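Local atomic coordinates of LbaCas13a H328A (C2c2) (Lachnospiraceae bacterium NK4A179, PDB entry 5WLH), a protein that binds and probably processes precursor CRISPR RNA and, guided by it, cleaves RNA as a type VI CRISPR-Cas effector nuclease. Residues L903-S914 / V963-C974. Residues are numbered along the deposited sequence; the frame is centred on the assembly and turned at random.
With nucleotides of chain B.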
# COMPACT_ATOMS: atom_id res chain seq x y z
N LEU A 903 -9.71 -16.65 18.86
CA LEU A 903 -10.79 -16.76 17.88
C LEU A 903 -11.94 -15.83 18.24
O LEU A 903 -12.54 -15.21 17.36
CB LEU A 903 -11.28 -18.21 17.78
CG LEU A 903 -10.40 -19.13 16.93
CD1 LEU A 903 -10.94 -20.55 16.92
CD2 LEU A 903 -10.23 -18.60 15.48
N GLN A 904 -12.25 -15.70 19.54
CA GLN A 904 -13.31 -14.77 19.93
C GLN A 904 -12.99 -13.33 19.52
O GLN A 904 -13.89 -12.57 19.15
CB GLN A 904 -13.57 -14.89 21.43
CG GLN A 904 -14.16 -16.28 21.77
CD GLN A 904 -14.45 -16.44 23.26
OE1 GLN A 904 -14.40 -15.48 24.02
NE2 GLN A 904 -14.71 -17.67 23.68
N LYS A 905 -11.72 -12.94 19.60
CA LYS A 905 -11.34 -11.60 19.15
C LYS A 905 -11.60 -11.43 17.66
O LYS A 905 -12.15 -10.41 17.23
CB LYS A 905 -9.87 -11.33 19.44
CG LYS A 905 -9.46 -11.30 20.89
CD LYS A 905 -7.97 -10.96 20.90
CE LYS A 905 -7.29 -11.46 22.14
NZ LYS A 905 -5.82 -11.27 21.99
N TRP A 906 -11.13 -12.37 16.84
CA TRP A 906 -11.37 -12.26 15.40
C TRP A 906 -12.85 -12.18 15.11
O TRP A 906 -13.30 -11.44 14.23
CB TRP A 906 -10.77 -13.45 14.65
CG TRP A 906 -9.30 -13.41 14.58
CD1 TRP A 906 -8.42 -14.09 15.36
CD2 TRP A 906 -8.52 -12.63 13.67
NE1 TRP A 906 -7.13 -13.79 14.99
CE2 TRP A 906 -7.16 -12.90 13.95
CE3 TRP A 906 -8.83 -11.74 12.64
CZ2 TRP A 906 -6.12 -12.30 13.25
CZ3 TRP A 906 -7.79 -11.16 11.93
CH2 TRP A 906 -6.45 -11.44 12.24
N TYR A 907 -13.64 -12.96 15.85
CA TYR A 907 -15.08 -12.93 15.72
C TYR A 907 -15.64 -11.55 15.98
O TYR A 907 -16.29 -10.95 15.11
CB TYR A 907 -15.69 -13.95 16.68
CG TYR A 907 -17.19 -13.88 16.77
CD1 TYR A 907 -17.98 -13.77 15.62
CD2 TYR A 907 -17.82 -13.98 18.00
CE1 TYR A 907 -19.37 -13.72 15.72
CE2 TYR A 907 -19.19 -13.94 18.11
CZ TYR A 907 -19.97 -13.82 16.97
OH TYR A 907 -21.34 -13.78 17.08
N ILE A 908 -15.43 -11.02 17.19
CA ILE A 908 -16.07 -9.76 17.54
C ILE A 908 -15.54 -8.61 16.68
O ILE A 908 -16.31 -7.76 16.23
CB ILE A 908 -15.88 -9.46 19.04
CG1 ILE A 908 -16.63 -10.53 19.86
CG2 ILE A 908 -16.38 -8.06 19.40
CD1 ILE A 908 -18.16 -10.56 19.56
N VAL A 909 -14.23 -8.57 16.43
CA VAL A 909 -13.70 -7.46 15.62
C VAL A 909 -14.29 -7.50 14.21
O VAL A 909 -14.81 -6.49 13.72
CB VAL A 909 -12.16 -7.47 15.61
CG1 VAL A 909 -11.63 -6.50 14.54
CG2 VAL A 909 -11.65 -7.05 16.96
N SER A 910 -14.26 -8.67 13.56
CA SER A 910 -14.77 -8.72 12.19
C SER A 910 -16.28 -8.52 12.16
O SER A 910 -16.82 -7.93 11.22
CB SER A 910 -14.40 -10.04 11.51
OG SER A 910 -15.07 -11.13 12.11
N ARG A 911 -16.96 -8.98 13.21
CA ARG A 911 -18.42 -8.93 13.23
C ARG A 911 -18.93 -7.50 13.29
O ARG A 911 -20.05 -7.24 12.83
CB ARG A 911 -18.95 -9.75 14.41
CG ARG A 911 -20.45 -9.99 14.37
CD ARG A 911 -20.87 -10.84 13.20
NE ARG A 911 -22.31 -11.10 13.26
CZ ARG A 911 -23.25 -10.32 12.72
NH1 ARG A 911 -22.91 -9.22 12.04
NH2 ARG A 911 -24.52 -10.64 12.85
N PHE A 912 -18.16 -6.58 13.86
CA PHE A 912 -18.57 -5.19 13.98
C PHE A 912 -18.14 -4.33 12.80
O PHE A 912 -18.21 -3.11 12.88
CB PHE A 912 -18.04 -4.60 15.29
CG PHE A 912 -18.98 -4.80 16.43
CD1 PHE A 912 -20.04 -3.93 16.62
CD2 PHE A 912 -18.85 -5.90 17.26
CE1 PHE A 912 -20.93 -4.14 17.64
CE2 PHE A 912 -19.75 -6.12 18.29
CZ PHE A 912 -20.79 -5.23 18.48
N LEU A 913 -17.70 -4.95 11.71
CA LEU A 913 -17.33 -4.20 10.51
C LEU A 913 -18.51 -4.08 9.57
O LEU A 913 -19.49 -4.80 9.67
CB LEU A 913 -16.18 -4.90 9.79
CG LEU A 913 -14.89 -5.08 10.58
CD1 LEU A 913 -13.89 -5.87 9.74
CD2 LEU A 913 -14.33 -3.69 10.97
N SER A 914 -18.41 -3.13 8.63
CA SER A 914 -19.33 -3.17 7.50
C SER A 914 -19.06 -4.43 6.69
O SER A 914 -17.98 -5.01 6.77
CB SER A 914 -19.14 -1.93 6.62
OG SER A 914 -17.93 -2.05 5.91
N VAL A 963 -9.82 -18.89 11.53
CA VAL A 963 -9.96 -17.44 11.44
C VAL A 963 -10.75 -17.09 10.20
O VAL A 963 -11.65 -16.24 10.23
CB VAL A 963 -8.59 -16.75 11.42
CG1 VAL A 963 -8.79 -15.23 11.32
CG2 VAL A 963 -7.84 -17.10 12.70
N ASP A 964 -10.39 -17.72 9.09
CA ASP A 964 -11.09 -17.53 7.83
C ASP A 964 -12.58 -17.78 7.98
O ASP A 964 -13.40 -16.93 7.61
CB ASP A 964 -10.48 -18.44 6.77
CG ASP A 964 -10.94 -18.10 5.37
OD1 ASP A 964 -12.12 -18.38 5.05
OD2 ASP A 964 -10.15 -17.53 4.58
N ALA A 965 -12.95 -18.93 8.55
CA ALA A 965 -14.36 -19.26 8.69
C ALA A 965 -15.08 -18.26 9.57
O ALA A 965 -16.23 -17.92 9.32
CB ALA A 965 -14.50 -20.67 9.27
N VAL A 966 -14.40 -17.78 10.61
CA VAL A 966 -15.03 -16.80 11.50
C VAL A 966 -15.28 -15.50 10.76
O VAL A 966 -16.37 -14.93 10.82
CB VAL A 966 -14.16 -16.57 12.74
CG1 VAL A 966 -14.66 -15.37 13.47
CG2 VAL A 966 -14.19 -17.82 13.65
N ILE A 967 -14.25 -14.98 10.09
CA ILE A 967 -14.43 -13.73 9.37
C ILE A 967 -15.49 -13.89 8.29
O ILE A 967 -16.33 -13.01 8.10
CB ILE A 967 -13.11 -13.23 8.77
CG1 ILE A 967 -12.06 -13.03 9.87
CG2 ILE A 967 -13.34 -11.90 8.03
CD1 ILE A 967 -10.74 -12.49 9.32
N ASP A 968 -15.45 -15.01 7.57
CA ASP A 968 -16.44 -15.28 6.53
C ASP A 968 -17.85 -15.28 7.10
O ASP A 968 -18.78 -14.76 6.47
CB ASP A 968 -16.12 -16.62 5.86
CG ASP A 968 -17.19 -17.04 4.87
OD1 ASP A 968 -17.13 -16.62 3.70
OD2 ASP A 968 -18.11 -17.80 5.27
N LEU A 969 -18.01 -15.83 8.31
CA LEU A 969 -19.31 -15.76 8.98
C LEU A 969 -19.72 -14.32 9.19
O LEU A 969 -20.87 -13.95 8.91
CB LEU A 969 -19.26 -16.53 10.31
CG LEU A 969 -20.48 -16.37 11.22
CD1 LEU A 969 -20.88 -17.69 11.89
CD2 LEU A 969 -20.24 -15.28 12.29
N SER A 970 -18.78 -13.46 9.59
CA SER A 970 -19.07 -12.04 9.75
C SER A 970 -19.42 -11.38 8.42
O SER A 970 -20.38 -10.61 8.34
CB SER A 970 -17.88 -11.33 10.40
OG SER A 970 -17.82 -11.67 11.77
N VAL A 971 -18.66 -11.67 7.36
CA VAL A 971 -18.98 -11.08 6.05
C VAL A 971 -20.45 -11.32 5.72
O VAL A 971 -21.19 -10.40 5.37
CB VAL A 971 -18.07 -11.66 4.95
CG1 VAL A 971 -18.54 -11.19 3.56
CG2 VAL A 971 -16.63 -11.28 5.17
N LYS A 972 -20.88 -12.57 5.86
CA LYS A 972 -22.24 -12.95 5.48
C LYS A 972 -23.26 -12.31 6.41
O LYS A 972 -24.26 -11.73 5.95
CB LYS A 972 -22.36 -14.48 5.50
CG LYS A 972 -21.64 -15.15 4.32
CD LYS A 972 -21.20 -16.55 4.65
CE LYS A 972 -20.77 -17.33 3.40
NZ LYS A 972 -20.06 -18.61 3.76
N LEU A 973 -23.01 -12.35 7.72
CA LEU A 973 -24.00 -11.85 8.67
C LEU A 973 -24.00 -10.32 8.76
O LEU A 973 -25.06 -9.73 9.01
CB LEU A 973 -23.75 -12.48 10.04
CG LEU A 973 -24.01 -14.00 10.12
CD1 LEU A 973 -23.97 -14.49 11.55
CD2 LEU A 973 -25.38 -14.35 9.51
N CYS A 974 -22.86 -9.66 8.54
CA CYS A 974 -22.87 -8.19 8.52
C CYS A 974 -23.77 -7.66 7.42
O CYS A 974 -24.39 -6.60 7.58
CB CYS A 974 -21.45 -7.65 8.35
SG CYS A 974 -20.45 -7.96 9.83
P U B 35 -18.28 -12.44 -1.95
OP1 U B 35 -16.96 -12.75 -1.36
OP2 U B 35 -19.17 -13.62 -2.12
O5' U B 35 -19.04 -11.34 -1.10
C5' U B 35 -19.71 -11.66 0.09
C4' U B 35 -20.43 -10.45 0.60
O4' U B 35 -19.46 -9.41 0.91
C3' U B 35 -21.35 -9.79 -0.41
O3' U B 35 -22.59 -10.45 -0.46
C2' U B 35 -21.43 -8.35 0.08
O2' U B 35 -22.39 -8.23 1.11
C1' U B 35 -20.03 -8.14 0.68
N1 U B 35 -19.15 -7.41 -0.25
C2 U B 35 -19.28 -6.04 -0.24
O2 U B 35 -20.03 -5.45 0.52
N3 U B 35 -18.47 -5.37 -1.12
C4 U B 35 -17.60 -5.94 -2.02
O4 U B 35 -16.96 -5.18 -2.76
C5 U B 35 -17.53 -7.36 -1.99
C6 U B 35 -18.29 -8.04 -1.12
O HOH W 1 -25.54 -7.97 11.59
O HOH W 2 -27.08 -10.27 10.59
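Helices 903-911 and 963-974 form a near-parallel helix-helix packing in this Cas13a nuclease, their axes 8.5 Å apart and crossing at -24°; helix 915-941, which follows the first in the chain, touches Trp906, Leu913, Asp964 and Val971. Between the helices two serines meet: Ser970 OG donates to Ser910 OG (2.8 Å), and Ser910 OG in turn donates to Trp906 O. With chi1 at 67° the Ser910 hydroxyl turns back to Trp906 O, on the opposite face of the carbonyl plane from Ser910 N. Toward the N-terminal ends, Val963 CG1 makes a CH-pi contact over one face of the Trp906 indole, 3.8 Å from the centroid of the five-membered ring, while Ile967 CD1 meets Trp906 CE3 obliquely. Val966 CG1 presses on the backbone of Tyr907, 3.3 Å from Tyr907 CA. Toward the C-terminal ends, the Arg911 chain bends at chi2 (65°) and lays its guanidinium over Leu973 CB, which sits 3.4 Å from Arg911 NH2. Arg911 NE forms a salt bridge with Glu631, whose carboxylate is also hydrogen-bonded to Tyr907 OH, and Arg911 NH1 donates to a water lying near Leu973 O. An alanine in place of Arg911 is likely to leave Glu631 without its charged mate and Leu973 without the flat group packed on it. Cys974 SG lies 3.1 Å from Arg911 O; Val971, whose side chain points away from 903-914, touches the RNA through CG1, 3.3 Å from O4' of U35 of chain B.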